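Local coordinates for hydrolase, haloacid dehalogenase-like family (Streptococcus pneumoniae, PDB 2FI1), which is probably a phosphatase-like hydrolase of the haloacid dehalogenase superfamily, its precise substrate unknown, and binds a calcium ion in the crystal, at residues A26-T31 with E64-K69; Y45-L48 with F54-E57; V104-D109 with F134-N139. All coordinates share one frame; numbering follows the deposited sequence.

Contact 1 (A26-T31 with E64-K69); sequences AAFVET and ENFLEK
Phe66 drives the edge of its ring against the face of Phe28, joining helix 66-77 to helix 20-34 inside the helical cap that many haloacid dehalogenase-like proteins insert after the first strand of the core. From CB, the Phe66 side chain leaves with CG anti to the backbone N (chi1 178°), which carries the ring from the start of its helix across to the other one. Along one side of the ring, CD1 and then CE1 pass beneath the methyl of Thr31; CG2 of Thr31 sits over this face, 3.5 Å from Phe66 CE1. Along the other side, CE2 comes within 3.5 Å of Phe28 CE1. The tip, CZ, lies above the centre of the Phe28 ring, 3.6 Å from its plane. The stack is T-shaped, with the centroids of Phe28 and Phe66 4.9 Å apart and the planes at 65°. Tyr70 makes a further edge-to-face pair with Phe28, and Ala55 and Ile56 of helix 52-59 also pack on Phe28. Of the Lys69 side chain, CB touches Thr31 CG2 at 4.0 Å, while the amine leads away. Thr31 is turned so that its methyl faces Phe66 and its hydroxyl stays with polar partners: OG1 also bonds to ND2 of Asn73, and it donates to Ala27 O at 2.7 Å, reaching that oxygen from the opposite face to Thr31 N.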
loop_
_atom_site.group_PDB
_atom_site.type_symbol
_atom_site.label_atom_id
_atom_site.label_comp_id
_atom_site.label_asym_id
_atom_site.label_seq_id
_atom_site.Cartn_x
_atom_site.Cartn_y
_atom_site.Cartn_z
ATOM N N ALA A 26 6.081 12.714 7.234
ATOM C CA ALA A 26 6.837 13.899 6.866
ATOM C C ALA A 26 5.942 15.128 6.919
ATOM O O ALA A 26 6.313 16.151 7.504
ATOM C CB ALA A 26 7.456 13.727 5.482
ATOM N N ALA A 27 4.749 15.023 6.342
ATOM C CA ALA A 27 3.786 16.133 6.356
ATOM C C ALA A 27 3.304 16.469 7.774
ATOM O O ALA A 27 3.138 17.636 8.118
ATOM C CB ALA A 27 2.611 15.820 5.478
ATOM N N PHE A 28 3.086 15.456 8.605
ATOM C CA PHE A 28 2.573 15.665 9.955
ATOM C C PHE A 28 3.626 16.363 10.825
ATOM O O PHE A 28 3.326 17.314 11.554
ATOM C CB PHE A 28 2.173 14.314 10.543
ATOM C CG PHE A 28 1.271 14.398 11.745
ATOM C CD1 PHE A 28 -0.092 14.186 11.613
ATOM C CD2 PHE A 28 1.788 14.653 13.011
ATOM C CE1 PHE A 28 -0.930 14.230 12.722
ATOM C CE2 PHE A 28 0.961 14.705 14.116
ATOM C CZ PHE A 28 -0.401 14.497 13.977
ATOM N N VAL A 29 4.867 15.904 10.730
ATOM C CA VAL A 29 5.974 16.508 11.477
ATOM C C VAL A 29 6.179 17.961 11.035
ATOM O O VAL A 29 6.340 18.854 11.875
ATOM C CB VAL A 29 7.265 15.672 11.292
ATOM C CG1 VAL A 29 8.499 16.421 11.805
ATOM C CG2 VAL A 29 7.136 14.320 11.992
ATOM N N GLU A 30 6.150 18.223 9.733
ATOM C CA GLU A 30 6.351 19.593 9.270
ATOM C C GLU A 30 5.192 20.501 9.686
ATOM O O GLU A 30 5.402 21.678 10.012
ATOM C CB GLU A 30 6.639 19.645 7.767
ATOM C CG GLU A 30 5.505 19.357 6.841
ATOM C CD GLU A 30 5.927 19.458 5.373
ATOM O OE1 GLU A 30 7.005 20.035 5.088
ATOM O OE2 GLU A 30 5.201 18.944 4.505
ATOM N N THR A 31 3.976 19.965 9.715
ATOM C CA THR A 31 2.814 20.742 10.162
ATOM C C THR A 31 2.911 21.058 11.666
ATOM O O THR A 31 2.648 22.192 12.078
ATOM C CB THR A 31 1.488 20.029 9.821
ATOM O OG1 THR A 31 1.467 19.678 8.430
ATOM C CG2 THR A 31 0.290 20.927 10.117
ATOM N N GLU A 64 -5.148 24.860 16.106
ATOM C CA GLU A 64 -6.180 25.416 15.233
ATOM C C GLU A 64 -5.813 25.236 13.760
ATOM O O GLU A 64 -4.708 25.577 13.356
ATOM C CB GLU A 64 -6.396 26.906 15.546
ATOM C CG GLU A 64 -7.539 27.552 14.763
ATOM C CD GLU A 64 -7.855 28.970 15.218
ATOM O OE1 GLU A 64 -6.925 29.689 15.650
ATOM O OE2 GLU A 64 -9.041 29.369 15.132
ATOM N N ASN A 65 -6.758 24.712 12.975
ATOM C CA ASN A 65 -6.576 24.465 11.531
ATOM C C ASN A 65 -5.529 23.393 11.202
ATOM O O ASN A 65 -5.046 23.340 10.071
ATOM C CB ASN A 65 -6.209 25.754 10.775
ATOM C CG ASN A 65 -7.178 26.897 11.040
ATOM O OD1 ASN A 65 -8.392 26.698 11.091
ATOM N ND2 ASN A 65 -6.639 28.105 11.205
ATOM N N PHE A 66 -5.177 22.551 12.172
ATOM C CA PHE A 66 -4.076 21.605 11.971
ATOM C C PHE A 66 -4.379 20.624 10.848
ATOM O O PHE A 66 -3.567 20.457 9.938
ATOM C CB PHE A 66 -3.759 20.828 13.249
ATOM C CG PHE A 66 -2.661 19.812 13.071
ATOM C CD1 PHE A 66 -1.339 20.159 13.301
ATOM C CD2 PHE A 66 -2.946 18.516 12.637
ATOM C CE1 PHE A 66 -0.316 19.222 13.117
ATOM C CE2 PHE A 66 -1.932 17.592 12.445
ATOM C CZ PHE A 66 -0.620 17.946 12.684
ATOM N N LEU A 67 -5.539 19.976 10.915
ATOM C CA LEU A 67 -5.879 18.936 9.930
ATOM C C LEU A 67 -5.827 19.481 8.514
ATOM O O LEU A 67 -5.258 18.864 7.621
ATOM C CB LEU A 67 -7.255 18.320 10.207
ATOM C CG LEU A 67 -7.688 17.218 9.215
ATOM C CD1 LEU A 67 -8.387 16.104 9.922
ATOM C CD2 LEU A 67 -8.552 17.750 8.079
ATOM N N GLU A 68 -6.436 20.640 8.304
ATOM C CA GLU A 68 -6.474 21.235 6.984
ATOM C C GLU A 68 -5.074 21.483 6.434
ATOM O O GLU A 68 -4.787 21.173 5.278
ATOM C CB GLU A 68 -7.263 22.541 7.019
ATOM C CG GLU A 68 -7.701 22.978 5.658
ATOM C CD GLU A 68 -8.679 24.140 5.684
ATOM O OE1 GLU A 68 -9.121 24.555 6.783
ATOM O OE2 GLU A 68 -9.010 24.626 4.585
ATOM N N LYS A 69 -4.205 22.048 7.268
ATOM C CA LYS A 69 -2.835 22.335 6.869
ATOM C C LYS A 69 -2.044 21.046 6.670
ATOM O O LYS A 69 -1.261 20.937 5.732
ATOM C CB LYS A 69 -2.151 23.213 7.912
ATOM C CG LYS A 69 -2.752 24.608 8.050
ATOM C CD LYS A 69 -2.127 25.338 9.221
ATOM C CE LYS A 69 -2.792 26.683 9.469
ATOM N NZ LYS A 69 -2.427 27.686 8.434
#

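Contact 2 (Y45-L48 with F54-E57); sequences YQAL and FAIE
Ala47 and Ala55 meet methyl to methyl where two consecutive helices of the cap, 41-50 and 52-59, separated by a single residue, pack against each other. With so little side chain between them the backbones come close: the CA atoms of Ala47 and Ala55 are 4.9 Å apart, and their CB atoms 3.9 Å. Each methyl is a low bump, and larger groups close round the pair. The Ala55 methyl fits into an angle formed by the Ala47 methyl and the end of Leu48, whose CD2 lies 3.7 Å from Ala55 CB. Leu48 leaves its helix pointing away from the neighbouring one, and it is the far end of its chain that returns to make this touch. Ala47 CB in turn is bordered by both Ala55 and Phe54, the latter through CE2 at 3.9 Å. These contacts are apolar and without hydrogen bonds between the two segments. Leu48 also packs on Thr25 and Tyr70, so it joins this pair of helices to helices 20-34 and 66-77. Phe54, at the more exposed border, has CG anti to its own backbone N (chi1 173°), which lays the ring alongside Ala47 with an edge toward the backbone; Ala47 O lies near the ring plane, 3.6 Å from Phe54 CD2.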
loop_
_atom_site.group_PDB
_atom_site.type_symbol
_atom_site.label_atom_id
_atom_site.label_comp_id
_atom_site.label_asym_id
_atom_site.label_seq_id
_atom_site.Cartn_x
_atom_site.Cartn_y
_atom_site.Cartn_z
ATOM N N TYR A 45 4.837 8.186 12.996
ATOM C CA TYR A 45 4.571 7.133 12.026
ATOM C C TYR A 45 3.682 6.060 12.649
ATOM O O TYR A 45 2.672 5.642 12.070
ATOM C CB TYR A 45 5.920 6.566 11.563
ATOM C CG TYR A 45 5.918 5.628 10.384
ATOM C CD1 TYR A 45 6.321 6.061 9.131
ATOM C CD2 TYR A 45 5.567 4.297 10.524
ATOM C CE1 TYR A 45 6.357 5.199 8.057
ATOM C CE2 TYR A 45 5.590 3.433 9.449
ATOM C CZ TYR A 45 5.989 3.890 8.221
ATOM O OH TYR A 45 6.007 3.001 7.168
ATOM N N GLN A 46 4.042 5.606 13.845
ATOM C CA GLN A 46 3.261 4.580 14.511
ATOM C C GLN A 46 1.867 5.080 14.848
ATOM O O GLN A 46 0.884 4.344 14.697
ATOM C CB GLN A 46 3.992 4.085 15.768
ATOM C CG GLN A 46 3.232 3.052 16.599
ATOM C CD GLN A 46 2.888 1.801 15.838
ATOM O OE1 GLN A 46 3.599 1.407 14.903
ATOM N NE2 GLN A 46 1.782 1.154 16.239
ATOM N N ALA A 47 1.766 6.323 15.304
ATOM C CA ALA A 47 0.459 6.891 15.629
ATOM C C ALA A 47 -0.446 6.954 14.401
ATOM O O ALA A 47 -1.634 6.622 14.489
ATOM C CB ALA A 47 0.601 8.253 16.242
ATOM N N LEU A 48 0.091 7.409 13.276
ATOM C CA LEU A 48 -0.682 7.451 12.027
ATOM C C LEU A 48 -1.118 6.060 11.583
ATOM O O LEU A 48 -2.208 5.892 11.032
ATOM C CB LEU A 48 0.105 8.167 10.931
ATOM C CG LEU A 48 0.227 9.676 11.149
ATOM C CD1 LEU A 48 1.261 10.242 10.214
ATOM C CD2 LEU A 48 -1.125 10.367 10.936
ATOM N N PHE A 54 -6.240 9.360 16.065
ATOM C CA PHE A 54 -5.366 9.054 17.207
ATOM C C PHE A 54 -4.111 9.932 17.193
ATOM O O PHE A 54 -3.699 10.455 18.235
ATOM C CB PHE A 54 -4.963 7.583 17.240
ATOM C CG PHE A 54 -3.942 7.282 18.302
ATOM C CD1 PHE A 54 -4.281 7.387 19.643
ATOM C CD2 PHE A 54 -2.652 6.932 17.961
ATOM C CE1 PHE A 54 -3.342 7.140 20.625
ATOM C CE2 PHE A 54 -1.712 6.678 18.943
ATOM C CZ PHE A 54 -2.060 6.793 20.275
ATOM N N ALA A 55 -3.513 10.100 16.019
ATOM C CA ALA A 55 -2.325 10.934 15.911
ATOM C C ALA A 55 -2.633 12.384 16.286
ATOM O O ALA A 55 -1.854 13.035 16.980
ATOM C CB ALA A 55 -1.743 10.861 14.515
ATOM N N ILE A 56 -3.761 12.907 15.814
ATOM C CA ILE A 56 -4.143 14.287 16.130
ATOM C C ILE A 56 -4.490 14.456 17.605
ATOM O O ILE A 56 -4.057 15.415 18.231
ATOM C CB ILE A 56 -5.287 14.779 15.220
ATOM C CG1 ILE A 56 -4.740 14.941 13.795
ATOM C CG2 ILE A 56 -5.876 16.096 15.740
ATOM C CD1 ILE A 56 -5.775 15.295 12.764
ATOM N N GLU A 57 -5.244 13.528 18.173
ATOM C CA GLU A 57 -5.563 13.640 19.601
ATOM C C GLU A 57 -4.304 13.538 20.462
ATOM O O GLU A 57 -4.219 14.169 21.520
ATOM C CB GLU A 57 -6.589 12.592 20.029
ATOM C CG GLU A 57 -7.204 12.835 21.434
ATOM C CD GLU A 57 -7.970 14.171 21.586
ATOM O OE1 GLU A 57 -8.235 14.881 20.583
ATOM O OE2 GLU A 57 -8.319 14.512 22.740
#

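Contact 3 (V104-D109 with F134-N139); sequences VSHRND and FKRKPN
Beside the metal site of Asp12, Gly14 and Asp160, two loops that follow core strands meet through His106 and the pair Arg136-Lys137. The backbone N of Lys137 donates to NE2 of His106 at 2.9 Å, a bent bond (140° at the hydrogen) that approaches from 30° out of the ring plane. Arg136 CB lies over one face of the imidazole, toward its rim, in a CH-pi contact 3.8 Å from the His106 ring centroid. Further along, a bend at chi3 brings the guanidinium beside the ND1-CE1 side of the imidazole, with CE1 over the guanidinium face and the two planes 53° apart. The Arg136 NH2 to His106 ND1 separation of 3.4 Å is not a hydrogen bond, the angle being poor. In the Rossmann-like haloacid dehalogenase fold, the loops after the second and third strands usually supply a serine or threonine and a lysine to the active site; Ser105 and Lys137 are consistent with those positions. Lys137 runs past His106, CE 3.4 Å from NE2, and its NZ forms a salt bridge with Asp164. Two waters accept from this amine, and one of them also lies 3.0 Å from Val104 O, where it can bridge the lysine to the end of strand 100-104. Ser105 points away from the other loop, and its OG closes an ST turn by accepting from Arg107 N at 3.0 Å.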
loop_
_atom_site.group_PDB
_atom_site.type_symbol
_atom_site.label_atom_id
_atom_site.label_comp_id
_atom_site.label_asym_id
_atom_site.label_seq_id
_atom_site.Cartn_x
_atom_site.Cartn_y
_atom_site.Cartn_z
ATOM N N VAL A 104 -4.894 -4.715 -6.340
ATOM C CA VAL A 104 -6.275 -4.455 -5.924
ATOM C C VAL A 104 -6.265 -3.340 -4.895
ATOM O O VAL A 104 -5.581 -3.435 -3.872
ATOM C CB VAL A 104 -6.952 -5.707 -5.352
ATOM C CG1 VAL A 104 -8.336 -5.368 -4.786
ATOM C CG2 VAL A 104 -7.085 -6.764 -6.422
ATOM N N SER A 105 -7.034 -2.293 -5.186
ATOM C CA SER A 105 -7.172 -1.156 -4.288
ATOM C C SER A 105 -8.640 -0.780 -4.166
ATOM O O SER A 105 -9.412 -0.923 -5.106
ATOM C CB SER A 105 -6.399 0.041 -4.830
ATOM O OG SER A 105 -6.534 1.182 -3.979
ATOM N N HIS A 106 -8.980 -0.267 -2.991
ATOM C CA HIS A 106 -10.293 0.321 -2.748
ATOM C C HIS A 106 -10.361 1.778 -3.158
ATOM O O HIS A 106 -11.451 2.347 -3.172
ATOM C CB HIS A 106 -10.608 0.293 -1.268
ATOM C CG HIS A 106 -10.603 -1.070 -0.665
ATOM N ND1 HIS A 106 -10.389 -1.279 0.677
ATOM C CD2 HIS A 106 -10.820 -2.293 -1.209
ATOM C CE1 HIS A 106 -10.457 -2.574 0.931
ATOM N NE2 HIS A 106 -10.722 -3.209 -0.195
ATOM N N ARG A 107 -9.212 2.388 -3.429
ATOM C CA ARG A 107 -9.160 3.794 -3.796
ATOM C C ARG A 107 -9.624 3.971 -5.230
ATOM O O ARG A 107 -9.697 3.008 -6.009
ATOM C CB ARG A 107 -7.749 4.342 -3.614
ATOM C CG ARG A 107 -7.241 4.273 -2.208
ATOM C CD ARG A 107 -7.782 5.404 -1.359
ATOM N NE ARG A 107 -7.435 5.232 0.042
ATOM C CZ ARG A 107 -7.643 6.143 0.989
ATOM N NH1 ARG A 107 -8.206 7.306 0.684
ATOM N NH2 ARG A 107 -7.292 5.894 2.236
ATOM N N ASN A 108 -9.949 5.211 -5.584
ATOM C CA ASN A 108 -10.361 5.542 -6.936
ATOM C C ASN A 108 -9.147 5.610 -7.883
ATOM O O ASN A 108 -8.054 5.181 -7.529
ATOM C CB ASN A 108 -11.207 6.832 -6.945
ATOM C CG ASN A 108 -10.425 8.066 -6.557
ATOM O OD1 ASN A 108 -9.197 8.062 -6.529
ATOM N ND2 ASN A 108 -11.147 9.149 -6.252
ATOM N N ASP A 109 -9.347 6.157 -9.073
ATOM C CA ASP A 109 -8.299 6.125 -10.095
ATOM C C ASP A 109 -7.057 7.004 -9.797
ATOM O O ASP A 109 -6.133 7.028 -10.606
ATOM C CB ASP A 109 -8.898 6.397 -11.486
ATOM C CG ASP A 109 -9.677 5.207 -12.045
ATOM O OD1 ASP A 109 -9.472 4.049 -11.599
ATOM O OD2 ASP A 109 -10.488 5.415 -12.972
ATOM N N PHE A 134 -16.191 -3.427 -7.584
ATOM C CA PHE A 134 -16.193 -4.562 -6.676
ATOM C C PHE A 134 -16.335 -4.160 -5.214
ATOM O O PHE A 134 -16.003 -3.034 -4.813
ATOM C CB PHE A 134 -14.914 -5.395 -6.839
ATOM C CG PHE A 134 -14.711 -5.931 -8.230
ATOM C CD1 PHE A 134 -15.639 -6.779 -8.803
ATOM C CD2 PHE A 134 -13.601 -5.577 -8.965
ATOM C CE1 PHE A 134 -15.447 -7.272 -10.085
ATOM C CE2 PHE A 134 -13.407 -6.070 -10.240
ATOM C CZ PHE A 134 -14.332 -6.912 -10.792
ATOM N N LYS A 135 -16.798 -5.112 -4.412
ATOM C CA LYS A 135 -16.840 -4.960 -2.974
ATOM C C LYS A 135 -15.433 -4.829 -2.392
ATOM O O LYS A 135 -14.441 -5.228 -3.019
ATOM C CB LYS A 135 -17.560 -6.144 -2.322
ATOM C CG LYS A 135 -19.013 -6.289 -2.739
ATOM C CD LYS A 135 -19.845 -5.133 -2.243
ATOM C CE LYS A 135 -21.327 -5.403 -2.432
ATOM N NZ LYS A 135 -21.690 -5.599 -3.859
ATOM N N ARG A 136 -15.354 -4.255 -1.199
ATOM C CA ARG A 136 -14.094 -4.087 -0.499
ATOM C C ARG A 136 -13.653 -5.406 0.119
ATOM O O ARG A 136 -14.474 -6.225 0.542
ATOM C CB ARG A 136 -14.228 -3.023 0.597
ATOM C CG ARG A 136 -14.510 -1.622 0.037
ATOM C CD ARG A 136 -14.729 -0.572 1.125
ATOM N NE ARG A 136 -13.497 -0.261 1.853
ATOM C CZ ARG A 136 -13.132 -0.790 3.023
ATOM N NH1 ARG A 136 -13.898 -1.663 3.652
ATOM N NH2 ARG A 136 -11.974 -0.439 3.562
ATOM N N LYS A 137 -12.346 -5.590 0.183
ATOM C CA LYS A 137 -11.754 -6.628 1.021
ATOM C C LYS A 137 -12.311 -6.432 2.440
ATOM O O LYS A 137 -12.486 -5.300 2.876
ATOM C CB LYS A 137 -10.226 -6.529 0.992
ATOM C CG LYS A 137 -9.620 -6.705 -0.398
ATOM C CD LYS A 137 -8.121 -6.453 -0.437
ATOM C CE LYS A 137 -7.770 -4.978 -0.323
ATOM N NZ LYS A 137 -6.285 -4.748 -0.300
ATOM N N PRO A 138 -12.564 -7.519 3.183
ATOM C CA PRO A 138 -12.204 -8.919 2.937
ATOM C C PRO A 138 -13.111 -9.716 1.992
ATOM O O PRO A 138 -12.882 -10.911 1.797
ATOM C CB PRO A 138 -12.266 -9.524 4.342
ATOM C CG PRO A 138 -13.385 -8.768 4.985
ATOM C CD PRO A 138 -13.244 -7.361 4.485
ATOM N N ASN A 139 -14.113 -9.091 1.381
ATOM C CA ASN A 139 -14.922 -9.809 0.399
ATOM C C ASN A 139 -13.990 -10.250 -0.735
ATOM O O ASN A 139 -13.218 -9.430 -1.236
ATOM C CB ASN A 139 -16.060 -8.910 -0.116
ATOM C CG ASN A 139 -17.071 -9.654 -0.951
ATOM O OD1 ASN A 139 -16.732 -10.299 -1.929
ATOM N ND2 ASN A 139 -18.341 -9.522 -0.592
HETATM O O HOH W 1 -4.949 -5.966 -2.413
HETATM O O HOH W 2 -6.453 -2.100 -0.803
#

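Contacts 1 and 2 belong to one packed unit in the cap: 45-48 and 54-57 lie within the stretch of chain closed by contact 1, and the two centres are 12 Å apart. Phe28 joins them, with CZ 3.6 Å from Ala55 O and CD1 4.0 Å from Leu48 CD2. Contact 3 belongs to the core and touches neither; its centre is about 28 Å from that of contact 1 and 24 Å from that of contact 2. The calcium ion, bound at Asp12, Gly14 and Asp160, is about 6 Å from the side chain of Lys137 and about 13 Å from that of Leu48. At their nearest atoms, contacts 2 and 3 are about 10 Å apart and contacts 1 and 3 about 13 Å.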